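Long-range contact in orotidine 5'-phosphate decarboxylase (PDB 3TFX), which probably catalyses the decarboxylation of orotidine 5'-monophosphate to uridine 5'-monophosphate, the last step of de novo UMP synthesis: residues Val32-Met38 with Tyr57-Leu63. Numbering follows the deposited sequence.
Sequences VFVKVGM and YKIFLDL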
loop_
_atom_site.group_PDB
_atom_site.type_symbol
_atom_site.label_atom_id
_atom_site.label_comp_id
_atom_site.label_asym_id
_atom_site.label_seq_id
_atom_site.Cartn_x
_atom_site.Cartn_y
_atom_site.Cartn_z
ATOM N N VAL A 32 -17.798 4.442 -18.098
ATOM C CA VAL A 32 -16.874 3.404 -17.667
ATOM C C VAL A 32 -16.130 3.695 -16.370
ATOM O O VAL A 32 -15.655 4.813 -16.117
ATOM C CB VAL A 32 -16.006 2.796 -18.833
ATOM C CG1 VAL A 32 -16.206 3.524 -20.165
ATOM C CG2 VAL A 32 -14.545 2.611 -18.454
ATOM N N PHE A 33 -16.105 2.659 -15.538
ATOM C CA PHE A 33 -15.574 2.708 -14.194
ATOM C C PHE A 33 -14.579 1.559 -14.152
ATOM O O PHE A 33 -14.960 0.397 -14.297
ATOM C CB PHE A 33 -16.722 2.495 -13.181
ATOM C CG PHE A 33 -16.416 2.944 -11.750
ATOM C CD1 PHE A 33 -17.456 3.318 -10.900
ATOM C CD2 PHE A 33 -15.109 2.990 -11.253
ATOM C CE1 PHE A 33 -17.214 3.715 -9.578
ATOM C CE2 PHE A 33 -14.849 3.406 -9.932
ATOM C CZ PHE A 33 -15.908 3.766 -9.093
ATOM N N VAL A 34 -13.297 1.870 -13.977
ATOM C CA VAL A 34 -12.284 0.818 -13.940
ATOM C C VAL A 34 -11.516 0.769 -12.621
ATOM O O VAL A 34 -11.467 1.758 -11.877
ATOM C CB VAL A 34 -11.268 0.926 -15.118
ATOM C CG1 VAL A 34 -11.976 0.767 -16.458
ATOM C CG2 VAL A 34 -10.490 2.238 -15.044
ATOM N N LYS A 35 -10.914 -0.390 -12.348
ATOM C CA LYS A 35 -10.053 -0.564 -11.183
ATOM C C LYS A 35 -8.633 -0.871 -11.622
ATOM O O LYS A 35 -8.412 -1.830 -12.358
ATOM C CB LYS A 35 -10.541 -1.711 -10.286
ATOM C CG LYS A 35 -9.729 -1.867 -8.973
ATOM C CD LYS A 35 -10.256 -2.994 -8.116
ATOM C CE LYS A 35 -9.603 -4.328 -8.440
ATOM N NZ LYS A 35 -8.523 -4.684 -7.466
ATOM N N VAL A 36 -7.686 -0.064 -11.160
ATOM C CA VAL A 36 -6.254 -0.351 -11.317
ATOM C C VAL A 36 -5.538 -0.373 -9.966
ATOM O O VAL A 36 -5.907 0.341 -9.026
ATOM C CB VAL A 36 -5.565 0.631 -12.289
ATOM C CG1 VAL A 36 -5.995 0.326 -13.720
ATOM C CG2 VAL A 36 -5.900 2.076 -11.940
ATOM N N GLY A 37 -4.534 -1.223 -9.871
ATOM C CA GLY A 37 -3.832 -1.432 -8.628
ATOM C C GLY A 37 -2.379 -1.082 -8.787
ATOM O O GLY A 37 -2.015 -0.291 -9.658
HETATM N N MSE A 38 -1.558 -1.677 -7.929
HETATM C CA MSE A 38 -0.101 -1.529 -7.975
HETATM C C MSE A 38 0.507 -1.842 -9.335
HETATM O O MSE A 38 1.396 -1.136 -9.780
HETATM C CB MSE A 38 0.550 -2.482 -6.979
HETATM C CG MSE A 38 0.579 -1.988 -5.590
HETATM SE SE MSE A 38 1.284 -3.436 -4.518
HETATM C CE MSE A 38 0.423 -2.899 -2.844
ATOM N N TYR A 57 -13.378 9.171 -17.132
ATOM C CA TYR A 57 -13.326 7.825 -16.560
ATOM C C TYR A 57 -13.458 7.891 -15.035
ATOM O O TYR A 57 -12.909 8.801 -14.386
ATOM C CB TYR A 57 -12.037 7.105 -16.944
ATOM C CG TYR A 57 -11.963 6.663 -18.395
ATOM C CD1 TYR A 57 -12.698 5.564 -18.846
ATOM C CD2 TYR A 57 -11.157 7.340 -19.314
ATOM C CE1 TYR A 57 -12.637 5.152 -20.181
ATOM C CE2 TYR A 57 -11.088 6.937 -20.652
ATOM C CZ TYR A 57 -11.839 5.848 -21.076
ATOM O OH TYR A 57 -11.784 5.437 -22.398
ATOM N N LYS A 58 -14.238 6.974 -14.467
ATOM C CA LYS A 58 -14.249 6.805 -13.023
ATOM C C LYS A 58 -13.208 5.727 -12.687
ATOM O O LYS A 58 -13.175 4.671 -13.326
ATOM C CB LYS A 58 -15.649 6.462 -12.507
ATOM C CG LYS A 58 -16.644 7.634 -12.556
ATOM C CD LYS A 58 -17.909 7.336 -11.742
ATOM C CE LYS A 58 -19.190 7.951 -12.358
ATOM N NZ LYS A 58 -19.262 9.450 -12.318
ATOM N N ILE A 59 -12.321 6.022 -11.743
ATOM C CA ILE A 59 -11.246 5.099 -11.364
ATOM C C ILE A 59 -11.323 4.711 -9.898
ATOM O O ILE A 59 -11.397 5.563 -9.023
ATOM C CB ILE A 59 -9.800 5.652 -11.709
ATOM C CG1 ILE A 59 -9.479 5.497 -13.202
ATOM C CG2 ILE A 59 -8.711 4.910 -10.941
ATOM C CD1 ILE A 59 -10.023 6.603 -14.056
ATOM N N PHE A 60 -11.315 3.397 -9.654
ATOM C CA PHE A 60 -11.072 2.834 -8.337
ATOM C C PHE A 60 -9.564 2.618 -8.307
ATOM O O PHE A 60 -9.054 1.684 -8.917
ATOM C CB PHE A 60 -11.899 1.533 -8.184
ATOM C CG PHE A 60 -11.615 0.716 -6.938
ATOM C CD1 PHE A 60 -10.756 1.154 -5.927
ATOM C CD2 PHE A 60 -12.232 -0.513 -6.782
ATOM C CE1 PHE A 60 -10.518 0.359 -4.794
ATOM C CE2 PHE A 60 -12.007 -1.308 -5.657
ATOM C CZ PHE A 60 -11.149 -0.874 -4.661
ATOM N N LEU A 61 -8.839 3.523 -7.644
ATOM C CA LEU A 61 -7.395 3.362 -7.491
ATOM C C LEU A 61 -7.072 2.571 -6.226
ATOM O O LEU A 61 -7.139 3.094 -5.103
ATOM C CB LEU A 61 -6.674 4.716 -7.497
ATOM C CG LEU A 61 -5.145 4.685 -7.382
ATOM C CD1 LEU A 61 -4.505 3.672 -8.341
ATOM C CD2 LEU A 61 -4.603 6.057 -7.636
ATOM N N ASP A 62 -6.698 1.311 -6.435
ATOM C CA ASP A 62 -6.661 0.311 -5.385
ATOM C C ASP A 62 -5.224 0.011 -4.941
ATOM O O ASP A 62 -4.622 -0.992 -5.358
ATOM C CB ASP A 62 -7.363 -0.949 -5.899
ATOM C CG ASP A 62 -7.460 -2.061 -4.858
ATOM O OD1 ASP A 62 -7.089 -1.861 -3.673
ATOM O OD2 ASP A 62 -7.915 -3.152 -5.249
ATOM N N LEU A 63 -4.702 0.876 -4.074
ATOM C CA LEU A 63 -3.316 0.805 -3.604
ATOM C C LEU A 63 -3.172 0.350 -2.145
ATOM O O LEU A 63 -2.043 0.203 -1.664
ATOM C CB LEU A 63 -2.656 2.173 -3.781
ATOM C CG LEU A 63 -1.841 2.545 -5.023
ATOM C CD1 LEU A 63 -2.074 1.666 -6.265
ATOM C CD2 LEU A 63 -1.979 4.052 -5.336
HETATM O O HOH W 1 -2.994 -3.039 -5.603
#
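Lys35 leaves its strand with CG opposite the backbone N (chi1 -175°) and bends at its third and fourth torsions, while Asp62, likewise turned at chi1 -177°, holds its carboxylate in the path of the ammonium group. They meet in a salt bridge, Lys35 NZ to Asp62 OD2 at 2.8 Å, made on the anti lone pair of that oxygen. On the way the lysine chain runs alongside Phe60: its CG lies over one face of the ring, and its CD comes to 3.4 Å from Phe60 CD2. Nearer the start of the strands, on the same face of the sheet, the CB of Lys58 sits over the ring of Phe33, whose edge meets the backbone N of Phe60. On the opposite face Val34 packs beside Ile59, and Val36 CG2 against Ile59 and Leu61; Ile59 and Leu61 also reach helix 46-54. Five backbone hydrogen bonds join these neighbouring TIM-barrel strands in parallel, from Lys58 N to Val32 O (3.1 Å) to Asp62 N on Val36 O (2.9 Å); beyond them a water links Met38 N to Asp62 O. With an alanine at Lys35, Asp62 OD2 would probably lose this cation and the ring of Phe60 its CH-pi partner. Asp62 OD1 hydrogen-bonds Thr88 OG1 and forms a salt bridge with Lys64 NZ, the predicted proton donor, so the carboxylate bridges two lysines, consistent with the charged network of alternating Lys and Asp in OMP decarboxylase active sites.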